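Local coordinates for protein MdcA (Pseudomonas aeruginosa, PDB 5VIT) that is the alpha subunit of malonate decarboxylase, probably acting as the transferase that exchanges the acetyl group on the acyl carrier protein for malonyl, at residues 170-173 and 174-178. Sequence-based numbering, arbitrary orientation.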
ATOM      1  N   GLU A 170       0.732 -20.975 -34.174  1.00 28.37           N
ATOM      2  CA  GLU A 170      -0.394 -20.337 -33.495  1.00 28.86           C
ATOM      3  C   GLU A 170      -1.614 -21.260 -33.283  1.00 28.83           C
ATOM      4  O   GLU A 170      -1.496 -22.296 -32.629  1.00 24.71           O
ATOM      5  CB  GLU A 170      -0.785 -19.061 -34.262  1.00 28.56           C
ATOM      6  CG  GLU A 170       0.309 -17.985 -34.131  1.00 27.37           C
ATOM      7  CD  GLU A 170       0.078 -16.715 -34.945  1.00 27.75           C
ATOM      8  OE1 GLU A 170      -1.036 -16.150 -34.911  1.00 28.64           O
ATOM      9  OE2 GLU A 170       1.041 -16.265 -35.613  1.00 28.70           O
ATOM     10  N   ASP A 171      -2.769 -20.884 -33.831  1.00 25.58           N
ATOM     11  CA  ASP A 171      -3.999 -21.613 -33.549  1.00 26.98           C
ATOM     12  C   ASP A 171      -4.222 -22.799 -34.477  1.00 28.94           C
ATOM     13  O   ASP A 171      -5.104 -23.636 -34.224  1.00 28.32           O
ATOM     14  CB  ASP A 171      -5.263 -20.733 -33.639  1.00 25.95           C
ATOM     15  CG  ASP A 171      -5.054 -19.285 -33.192  1.00 27.78           C
ATOM     16  OD1 ASP A 171      -3.930 -18.739 -33.231  1.00 31.15           O
ATOM     17  OD2 ASP A 171      -6.037 -18.733 -32.641  1.00 31.55           O
ATOM     18  N   THR A 172      -3.446 -22.849 -35.552  1.00 26.16           N
ATOM     19  CA  THR A 172      -3.725 -23.733 -36.682  1.00 30.15           C
ATOM     20  C   THR A 172      -3.947 -25.215 -36.300  1.00 29.15           C
ATOM     21  O   THR A 172      -4.973 -25.781 -36.685  1.00 27.90           O
ATOM     22  CB  THR A 172      -2.596 -23.633 -37.743  1.00 31.32           C
ATOM     23  OG1 THR A 172      -2.425 -22.262 -38.120  1.00 31.79           O
ATOM     24  CG2 THR A 172      -2.941 -24.451 -38.969  1.00 31.12           C
ATOM     25  N   PRO A 173      -3.027 -25.827 -35.522  1.00 27.23           N
ATOM     26  CA  PRO A 173      -3.290 -27.247 -35.220  1.00 30.37           C
ATOM     27  C   PRO A 173      -4.572 -27.453 -34.397  1.00 29.07           C
ATOM     28  O   PRO A 173      -5.271 -28.457 -34.557  1.00 29.71           O
ATOM     29  CB  PRO A 173      -2.043 -27.698 -34.443  1.00 26.28           C
ATOM     30  CG  PRO A 173      -1.299 -26.473 -34.091  1.00 31.05           C
ATOM     31  CD  PRO A 173      -1.798 -25.319 -34.878  1.00 25.36           C
ATOM     32  N   ALA A 174      -4.901 -26.489 -33.554  1.00 24.77           N
ATOM     33  CA  ALA A 174      -6.154 -26.537 -32.809  1.00 28.25           C
ATOM     34  C   ALA A 174      -7.392 -26.372 -33.717  1.00 25.73           C
ATOM     35  O   ALA A 174      -8.472 -26.842 -33.389  1.00 24.73           O
ATOM     36  CB  ALA A 174      -6.155 -25.463 -31.727  1.00 23.14           C
ATOM     37  N   LEU A 175      -7.238 -25.663 -34.829  1.00 27.67           N
ATOM     38  CA  LEU A 175      -8.364 -25.366 -35.710  1.00 28.44           C
ATOM     39  C   LEU A 175      -8.554 -26.481 -36.726  1.00 26.24           C
ATOM     40  O   LEU A 175      -9.677 -26.835 -37.092  1.00 25.22           O
ATOM     41  CB  LEU A 175      -8.145 -24.038 -36.438  1.00 25.21           C
ATOM     42  CG  LEU A 175      -8.120 -22.777 -35.570  1.00 31.11           C
ATOM     43  CD1 LEU A 175      -7.865 -21.541 -36.457  1.00 26.76           C
ATOM     44  CD2 LEU A 175      -9.418 -22.628 -34.763  1.00 23.77           C
ATOM     45  N   VAL A 176      -7.438 -27.040 -37.167  1.00 25.36           N
ATOM     46  CA  VAL A 176      -7.468 -28.015 -38.241  1.00 29.04           C
ATOM     47  C   VAL A 176      -7.855 -29.415 -37.725  1.00 29.31           C
ATOM     48  O   VAL A 176      -8.625 -30.114 -38.382  1.00 27.74           O
ATOM     49  CB  VAL A 176      -6.103 -28.048 -38.984  1.00 31.55           C
ATOM     50  CG1 VAL A 176      -6.002 -29.251 -39.923  1.00 31.65           C
ATOM     51  CG2 VAL A 176      -5.907 -26.752 -39.765  1.00 31.56           C
ATOM     52  N   GLU A 177      -7.355 -29.816 -36.555  1.00 26.11           N
ATOM     53  CA  GLU A 177      -7.615 -31.180 -36.091  1.00 27.59           C
ATOM     54  C   GLU A 177      -9.121 -31.479 -35.974  1.00 27.72           C
ATOM     55  O   GLU A 177      -9.564 -32.507 -36.476  1.00 27.07           O
ATOM     56  CB  GLU A 177      -6.901 -31.480 -34.765  1.00 24.09           C
ATOM     57  CG  GLU A 177      -7.210 -32.876 -34.215  1.00 28.17           C
ATOM     58  CD  GLU A 177      -6.174 -33.410 -33.228  1.00 27.39           C
ATOM     59  OE1 GLU A 177      -5.113 -32.781 -33.034  1.00 32.59           O
ATOM     60  OE2 GLU A 177      -6.413 -34.487 -32.650  1.00 28.87           O
ATOM     61  N   PRO A 178      -9.915 -30.591 -35.337  1.00 27.97           N
ATOM     62  CA  PRO A 178     -11.340 -30.957 -35.314  1.00 23.53           C
ATOM     63  C   PRO A 178     -12.014 -30.965 -36.687  1.00 27.47           C
ATOM     64  O   PRO A 178     -13.023 -31.659 -36.818  1.00 25.97           O
ATOM     65  CB  PRO A 178     -11.993 -29.888 -34.417  1.00 27.55           C
ATOM     66  CG  PRO A 178     -10.900 -29.079 -33.823  1.00 26.32           C
ATOM     67  CD  PRO A 178      -9.573 -29.560 -34.336  1.00 27.82           C
TER
HETATM   68  O   HOH W   1      -4.289 -30.380 -32.663  1.00 29.93           O
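Val176 N bonds to Thr172 O at 2.8 Å, almost in line with the carbonyl, as the chain winds from residues 170-173 into 174-178. Leu175 N reaches the same Thr172 O from above the carbonyl plane, 65° out of it, and makes a weak bond to Asp171 O as well; one oxygen thus takes two donors and one N-H is shared between two carbonyls. Glu177 N continues the i to i+4 pattern to Pro173 O at 3.2 Å. That oxygen also receives a water, 2.9 Å from Pro173 O, which donates a second time to Glu177 OE1; the carboxylate of Glu177, exposed and on an extended chain, is thereby tied back to the turn before. Pro178 has no N-H to offer, and helix 172-180 is kinked there. These residues belong to the N-terminal part of that helix, which flanks the parallel sheet of a Rossmann-like domain, and Thr172 and Val176 both touch Val152 of strand 149-154 in that sheet. Their side chains lie alongside each other and point the same way, Thr172 CG2 being 3.8 Å from Val176 CG2. With Thr172 CG2 turned anti to the backbone N, OG1 sits beside that N (chi1 -55°), hydrogen-bonded to Glu56 and Lys61. On another flank Leu175 CD1 rests 3.9 Å from Asp171 CB, while Leu175 CG lies 3.4 Å and Ala174 CB 3.3 Å from Asp171 O. The Asp171 carboxylate turns to other partners, with a salt bridge from OD1 to Arg341 and a hydrogen bond between OD2 and Tyr138.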